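Local coordinates for protein 401aa long hypothetical glucose-1-phosphate thymidylyltransferase (PDB 2GGO) that catalyses steps in the synthesis of UDP-N-acetylglucosamine and UDP-N-acetylgalactosamine, as a bifunctional enzyme that probably joins nucleotidyl transfer to acetyl transfer, at residues A[214-219]-A[295-300]; A[222-227]-A[278-283]; A[312-317]-A[352-357]; A[282-287]-A[299-304]; A[17-22]-A[377-382]. All blocks are in the same frame, centred on the assembly; numbering follows the deposited sequence.

Contact 1 of 5, residues A[214-219]-A[295-300]; sequences NIIDVN and VKESVI
Val299 holds CG1 anti to its own backbone N (chi1 -175°), with CG2 beside that N, and both methyls meet Asn219 and its helix. Ile216 has CG2 anti to its backbone N, and this branch reaches Glu297. The contact joins two domains. Helix 212-225 lies in the nucleotidyltransferase part, and strand 298-300 belongs to the parallel beta-helix built of hexapeptide repeats. The short helix and strand segments run nearly perpendicular, at 96°, with axes 8.3 Å apart. The packing is mostly by van der Waals contact and centres on Val299. Its CG2 lies 3.9 Å from Asn219 CB, while its CG1 lies 3.9 Å from Asn219 ND2. Ile215 and Ile216 fill in beside the same valine, with Ile216 CG1 4.4 Å from Val299 CG2. The Glu297 side chain runs roughly square to that of Ile216, and its CG touches Ile216 CG2 at 3.9 Å. The carboxylate of Glu297 goes on to a salt bridge with Lys220. Three bonds hold the Asn219 amide. OD1 accepts from Leu29 N, and ND2 gives to Pro27 O. ND2 also donates to Ile215 O at 2.9 Å. That carbonyl takes the backbone N of Asn219 as well, and the two donors reach Ile215 O from opposite faces of its plane.

Contact 2 of 5, residues A[222-227]-A[278-283]; sequences ALDNLV and RPYTIL
Tyr280 OH donates to Asp224 OD1 at 2.9 Å, on the syn lone pair of that oxygen. The second oxygen, Asp224 OD2, is almost as near the phenol, 3.0 Å from Tyr280 OH. The carboxylate comes to the edge of the ring, with Asp224 CG in the ring plane. The two flat groups are nearly perpendicular, their planes 81° apart. Tyr280 is lifted to the helix by a type II turn from Arg278 to Thr281. Thr281 OG1 closes on this turn with a bond to Arg278 O at 2.7 Å, in the carbonyl plane and on a lone pair. Lys220 makes a cation-pi contact with the tyrosine ring. Leu223 carries the apolar part. Its CG is anti to the backbone N (chi1 -179°). From the branch beyond, CD2 meets two side chains of the beta-helix. CD2 is 3.9 Å from Ile282 CG1 and 4.0 Å from Tyr280 CD1. The leucine and isoleucine run antiparallel alongside each other. The contact thus packs the C-terminal part of helix 212-225 on a corner of the left-handed beta-helix. Lys244 NZ donates to the carbonyls of Leu223, Asp224 and Val227. The phenol donor would probably help to stabilise negative charge on Asp224.

Contact 3 of 5, residues A[312-317]-A[352-357]; sequences VGDSVI and RRKLGA
Asp314 OD1 forms a salt bridge with Arg352 NH2 at 2.9 Å, at the edge of the guanidinium. The carboxylate is turned 65° from the guanidinium plane. Its other oxygen, OD2, is taken by Asn331 ND2 and by Lys296 NZ. Arg352 also turns back on its own loop. NE and NH2 both donate to Lys354 O, the NE bond being 3.1 Å, and they come from opposite faces of that carbonyl. An alanine at Arg352 would probably leave Asp314 OD1 without its charged mate and Lys354 O without these two donors. The backbones are joined as well. Gly356 N gives to Asp314 O at 3.1 Å, from above the carbonyl plane. Val316 N gives to Ala357 O at 3.0 Å. The bond from Ala357 N to Ser315 OG is weak, at 3.4 Å. The loop so held returns the chain from an excursion between two neighbouring coils, an excursion loop of the kind known from left-handed parallel beta-helices of hexapeptide transferases.

Contact 4 of 5, residues A[282-287]-A[299-304]; sequences ILVEKN and VIMEGS
Ile282 and Val299 pair as parallel neighbours, as do Leu283 and Ile300. They lie on successive coils of the left-handed parallel beta-helix, and the two segments stay one above the other round the corner. Three backbone bonds join the coils. Ile300 N donates to Ile282 O at 3.0 Å, Val284 N to Ile300 O at 2.9 Å, and Gly303 N to Glu285 O at 2.7 Å. All three are nearly straight. Apolar side chains meet on both faces of the sheet. Leu283 and Ile300 are aligned in one direction, with Leu283 CD2 3.9 Å from Ile300 CD1. On the other face Ile282 CG2 meets Val299 CG1 at 4.2 Å. The Asn287 side chain, its CG near the carbonyls of Met301 and Ser304, fills the corner. An alanine here would probably open a gap beside these carbonyls. Glu285 OE1 touches Glu302 CG. The two carboxylates probably carry like charges, and Arg21 forms a salt bridge with Glu302. Val284 reaches the next coil with both methyls. Its chi1 of -30° is partly eclipsed. It sets CG1 3.4 Å from Ile300 O, while CG2 lies 3.7 Å from Glu302 CG.

Contact 5 of 5, residues A[17-22]-A[377-382]; sequences ITHTRP and IGAYAR
His19 and Ala379 are the nearest backbone pair, with His19 CA 6.0 Å from Ala379 CA. Residues 378-381 form a type II turn, in which Ala381 N donates to Gly378 O at 3.3 Å. Ala379 and Tyr380 stand at its corner, and Ala379 faces the loop 17-22. The turn presents a backbone N-H to the histidine. Ala379 N donates to His19 ND1 at 3.2 Å, with an angle of 163° at the hydrogen. The donor lies in the ring plane. Gly378 CA sits at the same edge of the ring, 3.5 Å from His19 ND1. Tyr395 meets the histidine edge-to-face. The turn is a corner of the left-handed beta-helix, in a hexapeptide-repeat coil near the C-terminal end. The loop belongs to the nucleotidyltransferase part, so the two domains meet here too. His19 is about 8 Å, side chain to side chain, from Glu12, which probably binds the nucleotide. Carbon packing completes the contact. His19 CB lies 3.5 Å from Ala379 CB. Thr20 has OG1 between its backbone N and carbonyl carbon (chi1 60°), where it bonds Glu319. Its CG2 presses on Ala379 CB at 3.4 Å, a tight carbon pair. The same methyl lies obliquely to the Tyr380 ring, 4.1 Å from Tyr380 CE2; that ring also stacks with His362.

In the fold
Contact 5 opens first, at 17-22, and closes last, at 377-382, so its loop encloses the other four. Helix 212-225 then opens contact 1 and, a few residues on, contact 2. Contact 2 closes at 278-283, within the loop of contact 1. Contact 4 starts on the same strand, 281-283, and ends on the same stretch as contact 1, strand 298-300, where they share Val299 and Ile300. Contact 3 follows in series and closes an excursion of the beta-helix. Contacts 1, 2 and 5 tie the nucleotidyltransferase domain to the beta-helix. Contacts 3 and 4 join coils within it. The Glu302 to Arg21 salt bridge links contacts 4 and 5.

Contact 1 of 5, residues A[214-219]-A[295-300]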
# COMPACT_ATOMS: atom_id res chain seq x y z
N ASN A 214 -5.10 -3.57 -3.06
CA ASN A 214 -3.65 -3.76 -3.28
C ASN A 214 -2.87 -3.95 -2.02
O ASN A 214 -1.83 -4.54 -2.05
CB ASN A 214 -2.99 -2.66 -4.11
CG ASN A 214 -3.65 -2.44 -5.47
OD1 ASN A 214 -3.96 -3.38 -6.22
ND2 ASN A 214 -3.82 -1.19 -5.82
N ILE A 215 -3.39 -3.50 -0.88
CA ILE A 215 -2.78 -3.89 0.40
C ILE A 215 -2.76 -5.41 0.60
O ILE A 215 -1.81 -5.98 1.17
CB ILE A 215 -3.49 -3.16 1.58
CG1 ILE A 215 -3.60 -1.66 1.31
CG2 ILE A 215 -2.81 -3.50 2.92
CD1 ILE A 215 -4.03 -0.80 2.54
N ILE A 216 -3.83 -6.08 0.14
CA ILE A 216 -3.85 -7.55 0.12
C ILE A 216 -2.82 -8.08 -0.90
O ILE A 216 -1.98 -8.86 -0.57
CB ILE A 216 -5.27 -8.15 -0.11
CG1 ILE A 216 -6.27 -7.57 0.93
CG2 ILE A 216 -5.18 -9.62 0.18
CD1 ILE A 216 -7.82 -7.67 0.58
N ASP A 217 -2.91 -7.65 -2.13
CA ASP A 217 -1.90 -7.92 -3.14
C ASP A 217 -0.46 -7.90 -2.55
O ASP A 217 0.19 -8.96 -2.45
CB ASP A 217 -2.05 -6.90 -4.28
CG ASP A 217 -3.37 -7.01 -4.98
OD1 ASP A 217 -4.05 -8.02 -4.74
OD2 ASP A 217 -3.76 -6.10 -5.75
N VAL A 218 0.05 -6.75 -2.11
CA VAL A 218 1.49 -6.78 -1.68
C VAL A 218 1.80 -7.62 -0.46
O VAL A 218 2.93 -8.18 -0.28
CB VAL A 218 2.14 -5.35 -1.54
CG1 VAL A 218 2.02 -4.62 -2.83
CG2 VAL A 218 1.39 -4.58 -0.49
N ASN A 219 0.84 -7.74 0.44
CA ASN A 219 1.12 -8.46 1.67
C ASN A 219 1.14 -9.92 1.32
O ASN A 219 1.91 -10.68 1.91
CB ASN A 219 -0.00 -8.17 2.69
CG ASN A 219 0.37 -7.17 3.70
OD1 ASN A 219 1.02 -7.47 4.67
ND2 ASN A 219 -0.06 -5.94 3.49
N VAL A 295 -10.27 -16.62 9.83
CA VAL A 295 -9.74 -15.56 8.99
C VAL A 295 -9.11 -16.17 7.76
O VAL A 295 -8.51 -17.25 7.84
CB VAL A 295 -8.65 -14.72 9.76
CG1 VAL A 295 -8.03 -13.65 8.86
CG2 VAL A 295 -9.23 -14.11 11.00
N LYS A 296 -9.29 -15.50 6.61
CA LYS A 296 -8.72 -15.97 5.37
C LYS A 296 -8.34 -14.79 4.51
O LYS A 296 -9.14 -13.85 4.33
CB LYS A 296 -9.77 -16.78 4.60
CG LYS A 296 -9.15 -17.63 3.48
CD LYS A 296 -10.04 -17.60 2.29
CE LYS A 296 -10.66 -16.30 2.04
NZ LYS A 296 -11.34 -16.32 0.68
N GLU A 297 -7.16 -14.85 3.94
CA GLU A 297 -6.74 -13.78 3.03
C GLU A 297 -7.09 -12.39 3.46
O GLU A 297 -7.77 -11.64 2.75
CB GLU A 297 -7.30 -13.99 1.63
CG GLU A 297 -6.39 -13.35 0.60
CD GLU A 297 -6.50 -14.02 -0.74
OE1 GLU A 297 -6.70 -13.32 -1.76
OE2 GLU A 297 -6.40 -15.27 -0.78
N SER A 298 -6.59 -11.99 4.60
CA SER A 298 -6.83 -10.61 5.07
C SER A 298 -5.64 -10.10 5.82
O SER A 298 -4.85 -10.86 6.33
CB SER A 298 -8.04 -10.56 6.04
OG SER A 298 -9.02 -11.46 5.58
N VAL A 299 -5.59 -8.79 5.94
CA VAL A 299 -4.55 -8.08 6.60
C VAL A 299 -5.25 -7.41 7.75
O VAL A 299 -6.21 -6.63 7.56
CB VAL A 299 -3.93 -7.02 5.66
CG1 VAL A 299 -2.74 -6.35 6.32
CG2 VAL A 299 -3.50 -7.74 4.32
N ILE A 300 -4.80 -7.72 8.93
CA ILE A 300 -5.43 -7.16 10.14
C ILE A 300 -4.27 -6.47 10.88
O ILE A 300 -3.32 -7.11 11.29
CB ILE A 300 -6.11 -8.29 10.98
CG1 ILE A 300 -7.25 -8.98 10.19
CG2 ILE A 300 -6.70 -7.77 12.25
CD1 ILE A 300 -7.76 -10.31 10.85

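Contact 2 of 5, residues A[222-227]-A[278-283]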
# COMPACT_ATOMS: atom_id res chain seq x y z
N ALA A 222 4.63 -10.46 -0.31
CA ALA A 222 5.62 -10.48 0.73
C ALA A 222 5.64 -11.75 1.59
O ALA A 222 6.71 -12.19 2.04
CB ALA A 222 5.46 -9.21 1.63
N LEU A 223 4.45 -12.27 1.91
CA LEU A 223 4.33 -13.46 2.72
C LEU A 223 4.96 -14.60 1.95
O LEU A 223 5.73 -15.41 2.50
CB LEU A 223 2.84 -13.76 3.07
CG LEU A 223 2.64 -14.98 3.95
CD1 LEU A 223 3.62 -15.01 5.12
CD2 LEU A 223 1.20 -15.00 4.43
N ASP A 224 4.69 -14.63 0.66
CA ASP A 224 5.27 -15.67 -0.17
C ASP A 224 6.79 -15.56 -0.26
O ASP A 224 7.51 -16.56 -0.11
CB ASP A 224 4.65 -15.63 -1.56
CG ASP A 224 3.26 -16.23 -1.60
OD1 ASP A 224 2.94 -17.09 -0.75
OD2 ASP A 224 2.50 -15.85 -2.50
N ASN A 225 7.27 -14.35 -0.47
CA ASN A 225 8.63 -14.15 -0.96
C ASN A 225 9.63 -13.68 0.04
O ASN A 225 10.79 -14.08 -0.04
CB ASN A 225 8.60 -13.23 -2.16
CG ASN A 225 8.02 -13.89 -3.38
OD1 ASN A 225 6.82 -13.81 -3.65
ND2 ASN A 225 8.88 -14.57 -4.13
N LEU A 226 9.23 -12.84 1.00
CA LEU A 226 10.23 -12.22 1.84
C LEU A 226 10.51 -12.90 3.17
O LEU A 226 11.44 -12.50 3.85
CB LEU A 226 9.95 -10.73 2.05
CG LEU A 226 9.68 -9.89 0.80
CD1 LEU A 226 9.20 -8.50 1.23
CD2 LEU A 226 10.90 -9.78 -0.14
N VAL A 227 9.72 -13.90 3.55
CA VAL A 227 9.82 -14.54 4.89
C VAL A 227 9.68 -16.05 4.80
O VAL A 227 9.17 -16.56 3.81
CB VAL A 227 8.81 -14.00 5.97
CG1 VAL A 227 9.18 -12.60 6.43
CG2 VAL A 227 7.32 -14.06 5.49
N ARG A 278 -6.53 -19.39 7.93
CA ARG A 278 -6.46 -19.99 6.62
C ARG A 278 -5.44 -19.24 5.79
O ARG A 278 -5.03 -18.14 6.18
CB ARG A 278 -7.83 -19.99 5.94
CG ARG A 278 -8.77 -21.10 6.47
CD ARG A 278 -10.22 -20.84 6.09
NE ARG A 278 -10.33 -20.94 4.65
CZ ARG A 278 -11.34 -20.44 3.93
NH1 ARG A 278 -12.31 -19.74 4.51
NH2 ARG A 278 -11.36 -20.61 2.62
N PRO A 279 -5.07 -19.80 4.64
CA PRO A 279 -4.03 -19.18 3.80
C PRO A 279 -4.18 -17.67 3.60
O PRO A 279 -5.27 -17.15 3.26
CB PRO A 279 -4.18 -19.93 2.47
CG PRO A 279 -4.56 -21.36 2.91
CD PRO A 279 -5.56 -21.09 4.05
N TYR A 280 -3.06 -16.99 3.76
CA TYR A 280 -2.89 -15.55 3.55
C TYR A 280 -3.49 -14.72 4.65
O TYR A 280 -3.86 -13.59 4.45
CB TYR A 280 -3.30 -15.10 2.14
CG TYR A 280 -2.38 -15.75 1.14
CD1 TYR A 280 -1.02 -15.39 1.09
CD2 TYR A 280 -2.84 -16.78 0.30
CE1 TYR A 280 -0.13 -16.01 0.18
CE2 TYR A 280 -1.97 -17.41 -0.61
CZ TYR A 280 -0.61 -17.02 -0.65
OH TYR A 280 0.25 -17.64 -1.53
N THR A 281 -3.50 -15.30 5.85
CA THR A 281 -3.86 -14.59 7.06
C THR A 281 -2.62 -13.85 7.49
O THR A 281 -1.62 -14.47 7.75
CB THR A 281 -4.32 -15.54 8.14
OG1 THR A 281 -5.63 -16.05 7.78
CG2 THR A 281 -4.43 -14.80 9.49
N ILE A 282 -2.71 -12.53 7.60
CA ILE A 282 -1.59 -11.70 8.00
C ILE A 282 -1.98 -10.90 9.21
O ILE A 282 -2.78 -9.99 9.13
CB ILE A 282 -1.11 -10.78 6.77
CG1 ILE A 282 -0.42 -11.68 5.71
CG2 ILE A 282 -0.19 -9.58 7.20
CD1 ILE A 282 -1.06 -11.46 4.32
N LEU A 283 -1.47 -11.25 10.39
CA LEU A 283 -1.81 -10.43 11.53
C LEU A 283 -0.60 -9.60 11.83
O LEU A 283 0.40 -10.20 12.26
CB LEU A 283 -2.10 -11.32 12.75
CG LEU A 283 -3.11 -12.41 12.35
CD1 LEU A 283 -3.14 -13.59 13.37
CD2 LEU A 283 -4.44 -11.77 12.20

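Contact 3 of 5, residues A[312-317]-A[352-357]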
# COMPACT_ATOMS: atom_id res chain seq x y z
N VAL A 312 -13.59 -13.50 8.98
CA VAL A 312 -13.02 -12.37 8.20
C VAL A 312 -12.39 -12.96 6.97
O VAL A 312 -11.44 -13.70 7.09
CB VAL A 312 -11.93 -11.58 9.03
CG1 VAL A 312 -11.37 -10.36 8.34
CG2 VAL A 312 -12.55 -11.10 10.36
N GLY A 313 -12.87 -12.64 5.79
CA GLY A 313 -12.35 -13.28 4.57
C GLY A 313 -12.07 -12.14 3.63
O GLY A 313 -12.75 -11.12 3.74
N ASP A 314 -10.92 -12.16 2.95
CA ASP A 314 -10.57 -11.17 1.92
C ASP A 314 -10.71 -9.72 2.29
O ASP A 314 -11.13 -8.88 1.47
CB ASP A 314 -11.44 -11.39 0.74
CG ASP A 314 -11.34 -12.82 0.22
OD1 ASP A 314 -10.27 -13.07 -0.39
OD2 ASP A 314 -12.28 -13.68 0.45
N SER A 315 -10.33 -9.39 3.48
CA SER A 315 -10.52 -8.03 3.97
C SER A 315 -9.27 -7.33 4.43
O SER A 315 -8.23 -7.97 4.60
CB SER A 315 -11.49 -8.09 5.13
OG SER A 315 -12.60 -8.96 4.76
N VAL A 316 -9.38 -6.03 4.61
CA VAL A 316 -8.26 -5.26 5.20
C VAL A 316 -8.78 -4.55 6.42
O VAL A 316 -9.69 -3.72 6.31
CB VAL A 316 -7.69 -4.18 4.28
CG1 VAL A 316 -6.59 -3.41 5.06
CG2 VAL A 316 -7.04 -4.80 3.03
N ILE A 317 -8.22 -4.85 7.58
CA ILE A 317 -8.77 -4.23 8.79
C ILE A 317 -7.68 -3.42 9.48
O ILE A 317 -6.61 -3.92 9.75
CB ILE A 317 -9.30 -5.30 9.75
CG1 ILE A 317 -10.51 -6.01 9.19
CG2 ILE A 317 -9.68 -4.77 11.11
CD1 ILE A 317 -10.76 -7.25 10.12
N ARG A 352 -12.02 -8.53 -8.33
CA ARG A 352 -12.08 -9.70 -7.48
C ARG A 352 -13.51 -10.15 -7.32
O ARG A 352 -14.41 -9.36 -7.10
CB ARG A 352 -11.42 -9.44 -6.13
CG ARG A 352 -9.93 -9.11 -6.19
CD ARG A 352 -9.46 -8.56 -4.86
NE ARG A 352 -9.69 -9.51 -3.76
CZ ARG A 352 -8.75 -10.22 -3.12
NH1 ARG A 352 -7.46 -10.11 -3.44
NH2 ARG A 352 -9.12 -11.06 -2.15
N ARG A 353 -13.68 -11.45 -7.47
CA ARG A 353 -14.97 -12.11 -7.35
C ARG A 353 -15.27 -12.23 -5.86
O ARG A 353 -16.43 -12.07 -5.46
CB ARG A 353 -14.89 -13.52 -7.98
CG ARG A 353 -16.28 -14.22 -8.20
CD ARG A 353 -16.24 -15.77 -8.02
NE ARG A 353 -17.59 -16.33 -7.93
CZ ARG A 353 -17.95 -17.41 -7.23
NH1 ARG A 353 -17.04 -18.10 -6.52
NH2 ARG A 353 -19.23 -17.80 -7.23
N LYS A 354 -14.22 -12.53 -5.10
CA LYS A 354 -14.20 -12.49 -3.59
C LYS A 354 -13.47 -11.27 -2.98
O LYS A 354 -12.22 -11.08 -3.08
CB LYS A 354 -13.61 -13.77 -3.01
CG LYS A 354 -14.43 -15.03 -3.33
CD LYS A 354 -14.48 -15.89 -2.09
CE LYS A 354 -15.68 -16.79 -2.07
NZ LYS A 354 -15.17 -18.08 -2.59
N LEU A 355 -14.24 -10.43 -2.32
CA LEU A 355 -13.69 -9.26 -1.69
C LEU A 355 -14.63 -8.92 -0.54
O LEU A 355 -15.82 -8.84 -0.72
CB LEU A 355 -13.61 -8.10 -2.69
CG LEU A 355 -13.02 -6.82 -2.05
CD1 LEU A 355 -11.56 -7.11 -1.60
CD2 LEU A 355 -13.07 -5.71 -3.04
N GLY A 356 -14.08 -8.83 0.66
CA GLY A 356 -14.87 -8.40 1.79
C GLY A 356 -14.73 -6.91 1.97
O GLY A 356 -15.07 -6.12 1.06
N ALA A 357 -14.32 -6.53 3.17
CA ALA A 357 -14.50 -5.18 3.61
C ALA A 357 -13.22 -4.41 3.89
O ALA A 357 -12.20 -5.01 4.14
CB ALA A 357 -15.49 -5.15 4.82

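Contact 4 of 5, residues A[282-287]-A[299-304]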
# COMPACT_ATOMS: atom_id res chain seq x y z
N ILE A 282 -2.71 -12.53 7.60
CA ILE A 282 -1.59 -11.70 8.00
C ILE A 282 -1.98 -10.90 9.21
O ILE A 282 -2.78 -9.99 9.13
CB ILE A 282 -1.11 -10.78 6.77
CG1 ILE A 282 -0.42 -11.68 5.71
CG2 ILE A 282 -0.19 -9.58 7.20
CD1 ILE A 282 -1.06 -11.46 4.32
N LEU A 283 -1.47 -11.25 10.39
CA LEU A 283 -1.81 -10.43 11.53
C LEU A 283 -0.60 -9.60 11.83
O LEU A 283 0.40 -10.20 12.26
CB LEU A 283 -2.10 -11.32 12.75
CG LEU A 283 -3.11 -12.41 12.35
CD1 LEU A 283 -3.14 -13.59 13.37
CD2 LEU A 283 -4.44 -11.77 12.20
N VAL A 284 -0.66 -8.28 11.64
CA VAL A 284 0.60 -7.52 11.64
C VAL A 284 1.33 -7.43 12.98
O VAL A 284 2.56 -7.55 13.03
CB VAL A 284 0.57 -6.14 10.93
CG1 VAL A 284 -0.41 -6.03 9.80
CG2 VAL A 284 0.58 -4.97 11.87
N GLU A 285 0.60 -7.28 14.07
CA GLU A 285 1.20 -7.10 15.37
C GLU A 285 0.11 -7.08 16.45
O GLU A 285 -0.86 -6.32 16.34
CB GLU A 285 1.89 -5.74 15.38
CG GLU A 285 2.35 -5.28 16.73
CD GLU A 285 2.96 -3.89 16.68
OE1 GLU A 285 2.88 -3.19 15.64
OE2 GLU A 285 3.53 -3.48 17.71
N LYS A 286 0.32 -7.86 17.51
CA LYS A 286 -0.49 -7.74 18.71
C LYS A 286 -1.99 -7.89 18.47
O LYS A 286 -2.81 -7.04 18.90
CB LYS A 286 -0.20 -6.39 19.36
CG LYS A 286 1.05 -6.43 20.20
CD LYS A 286 1.27 -5.12 20.87
CE LYS A 286 2.67 -5.06 21.48
NZ LYS A 286 2.97 -3.60 21.69
N ASN A 287 -2.36 -8.98 17.78
CA ASN A 287 -3.72 -9.15 17.36
C ASN A 287 -4.33 -10.19 18.22
O ASN A 287 -3.63 -11.04 18.72
CB ASN A 287 -3.79 -9.58 15.90
CG ASN A 287 -3.31 -8.52 14.98
OD1 ASN A 287 -3.97 -7.54 14.71
ND2 ASN A 287 -2.13 -8.71 14.46
N VAL A 299 -5.59 -8.79 5.94
CA VAL A 299 -4.55 -8.08 6.60
C VAL A 299 -5.25 -7.41 7.75
O VAL A 299 -6.21 -6.63 7.56
CB VAL A 299 -3.93 -7.02 5.66
CG1 VAL A 299 -2.74 -6.35 6.32
CG2 VAL A 299 -3.50 -7.74 4.32
N ILE A 300 -4.80 -7.72 8.93
CA ILE A 300 -5.43 -7.16 10.14
C ILE A 300 -4.27 -6.47 10.88
O ILE A 300 -3.32 -7.11 11.29
CB ILE A 300 -6.11 -8.29 10.98
CG1 ILE A 300 -7.25 -8.98 10.19
CG2 ILE A 300 -6.70 -7.77 12.25
CD1 ILE A 300 -7.76 -10.31 10.85
N MET A 301 -4.37 -5.15 10.98
CA MET A 301 -3.30 -4.32 11.48
C MET A 301 -3.20 -4.28 13.00
O MET A 301 -3.92 -5.00 13.73
CB MET A 301 -3.40 -2.92 10.84
CG MET A 301 -3.27 -2.95 9.29
SD MET A 301 -3.55 -1.41 8.41
CE MET A 301 -3.47 -2.05 6.74
N GLU A 302 -2.31 -3.42 13.47
CA GLU A 302 -1.75 -3.46 14.84
C GLU A 302 -2.80 -3.45 15.95
O GLU A 302 -3.58 -2.51 16.02
CB GLU A 302 -0.86 -2.22 15.04
CG GLU A 302 0.31 -2.07 14.08
CD GLU A 302 0.01 -1.28 12.80
OE1 GLU A 302 -1.16 -1.08 12.47
OE2 GLU A 302 0.97 -0.84 12.11
N GLY A 303 -2.71 -4.40 16.88
CA GLY A 303 -3.56 -4.41 18.05
C GLY A 303 -5.06 -4.58 17.79
O GLY A 303 -5.86 -4.38 18.68
N SER A 304 -5.44 -4.94 16.58
CA SER A 304 -6.87 -5.20 16.26
C SER A 304 -7.33 -6.51 16.79
O SER A 304 -6.58 -7.44 16.86
CB SER A 304 -7.11 -5.11 14.79
OG SER A 304 -7.10 -3.73 14.44

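Contact 5 of 5, residues A[17-22]-A[377-382]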
# COMPACT_ATOMS: atom_id res chain seq x y z
N ILE A 17 -8.13 3.22 5.22
CA ILE A 17 -6.86 2.98 5.89
C ILE A 17 -6.14 4.31 6.15
O ILE A 17 -5.47 4.46 7.18
CB ILE A 17 -5.94 2.04 5.11
CG1 ILE A 17 -6.45 0.60 5.10
CG2 ILE A 17 -4.47 2.12 5.70
CD1 ILE A 17 -8.00 0.42 4.94
N THR A 18 -6.31 5.28 5.23
CA THR A 18 -5.60 6.58 5.33
C THR A 18 -6.31 7.62 6.19
O THR A 18 -5.86 8.77 6.29
CB THR A 18 -5.30 7.21 3.94
OG1 THR A 18 -6.50 7.21 3.16
CG2 THR A 18 -4.25 6.43 3.23
N HIS A 19 -7.40 7.25 6.84
CA HIS A 19 -8.01 8.14 7.77
C HIS A 19 -7.14 8.37 8.98
O HIS A 19 -7.27 9.40 9.65
CB HIS A 19 -9.34 7.56 8.23
CG HIS A 19 -10.42 7.65 7.23
ND1 HIS A 19 -11.61 6.98 7.37
CD2 HIS A 19 -10.53 8.37 6.09
CE1 HIS A 19 -12.41 7.30 6.37
NE2 HIS A 19 -11.77 8.11 5.56
N THR A 20 -6.28 7.41 9.32
CA THR A 20 -5.50 7.54 10.52
C THR A 20 -3.97 7.46 10.31
O THR A 20 -3.20 7.67 11.26
CB THR A 20 -5.87 6.47 11.51
OG1 THR A 20 -5.62 5.23 10.89
CG2 THR A 20 -7.38 6.59 11.91
N ARG A 21 -3.50 7.15 9.11
CA ARG A 21 -2.05 7.03 8.85
C ARG A 21 -1.81 7.45 7.39
O ARG A 21 -2.73 7.34 6.58
CB ARG A 21 -1.54 5.61 9.15
CG ARG A 21 -1.65 4.63 8.00
CD ARG A 21 -0.93 3.33 8.33
NE ARG A 21 -1.69 2.55 9.32
CZ ARG A 21 -1.18 1.63 10.13
NH1 ARG A 21 0.10 1.31 10.07
NH2 ARG A 21 -1.97 1.02 11.00
N PRO A 22 -0.64 8.05 7.06
CA PRO A 22 -0.33 8.39 5.65
C PRO A 22 -0.08 7.13 4.89
O PRO A 22 0.36 6.16 5.49
CB PRO A 22 0.96 9.25 5.74
CG PRO A 22 1.15 9.57 7.19
CD PRO A 22 0.41 8.52 7.99
N ILE A 377 -15.62 1.00 5.88
CA ILE A 377 -16.00 1.68 7.10
C ILE A 377 -14.88 2.59 7.57
O ILE A 377 -13.73 2.13 7.89
CB ILE A 377 -16.37 0.61 8.20
CG1 ILE A 377 -17.42 -0.35 7.56
CG2 ILE A 377 -16.81 1.31 9.47
CD1 ILE A 377 -18.26 -1.21 8.50
N GLY A 378 -15.23 3.86 7.68
CA GLY A 378 -14.35 4.95 8.18
C GLY A 378 -13.78 4.73 9.55
O GLY A 378 -14.39 4.09 10.36
N ALA A 379 -12.59 5.24 9.81
CA ALA A 379 -11.96 5.15 11.11
C ALA A 379 -12.90 5.70 12.17
O ALA A 379 -13.67 6.57 11.86
CB ALA A 379 -10.67 5.98 11.10
N TYR A 380 -12.86 5.17 13.38
CA TYR A 380 -13.67 5.67 14.53
C TYR A 380 -15.17 5.43 14.40
O TYR A 380 -15.98 5.95 15.20
CB TYR A 380 -13.42 7.19 14.79
CG TYR A 380 -12.01 7.43 15.27
CD1 TYR A 380 -11.64 7.05 16.54
CD2 TYR A 380 -11.04 7.99 14.44
CE1 TYR A 380 -10.37 7.23 17.01
CE2 TYR A 380 -9.70 8.17 14.92
CZ TYR A 380 -9.40 7.76 16.19
OH TYR A 380 -8.15 7.93 16.68
N ALA A 381 -15.56 4.69 13.38
CA ALA A 381 -17.03 4.45 13.17
C ALA A 381 -17.59 3.53 14.28
O ALA A 381 -16.90 2.76 14.89
CB ALA A 381 -17.30 3.87 11.83
N ARG A 382 -18.89 3.66 14.56
CA ARG A 382 -19.54 2.79 15.52
C ARG A 382 -20.77 2.23 14.84
O ARG A 382 -21.64 2.97 14.31
CB ARG A 382 -19.90 3.52 16.81
CG ARG A 382 -18.72 3.92 17.70
CD ARG A 382 -17.98 2.63 18.14
NE ARG A 382 -16.89 2.76 19.14
CZ ARG A 382 -15.60 3.05 18.84
NH1 ARG A 382 -15.23 3.29 17.57
NH2 ARG A 382 -14.69 3.12 19.82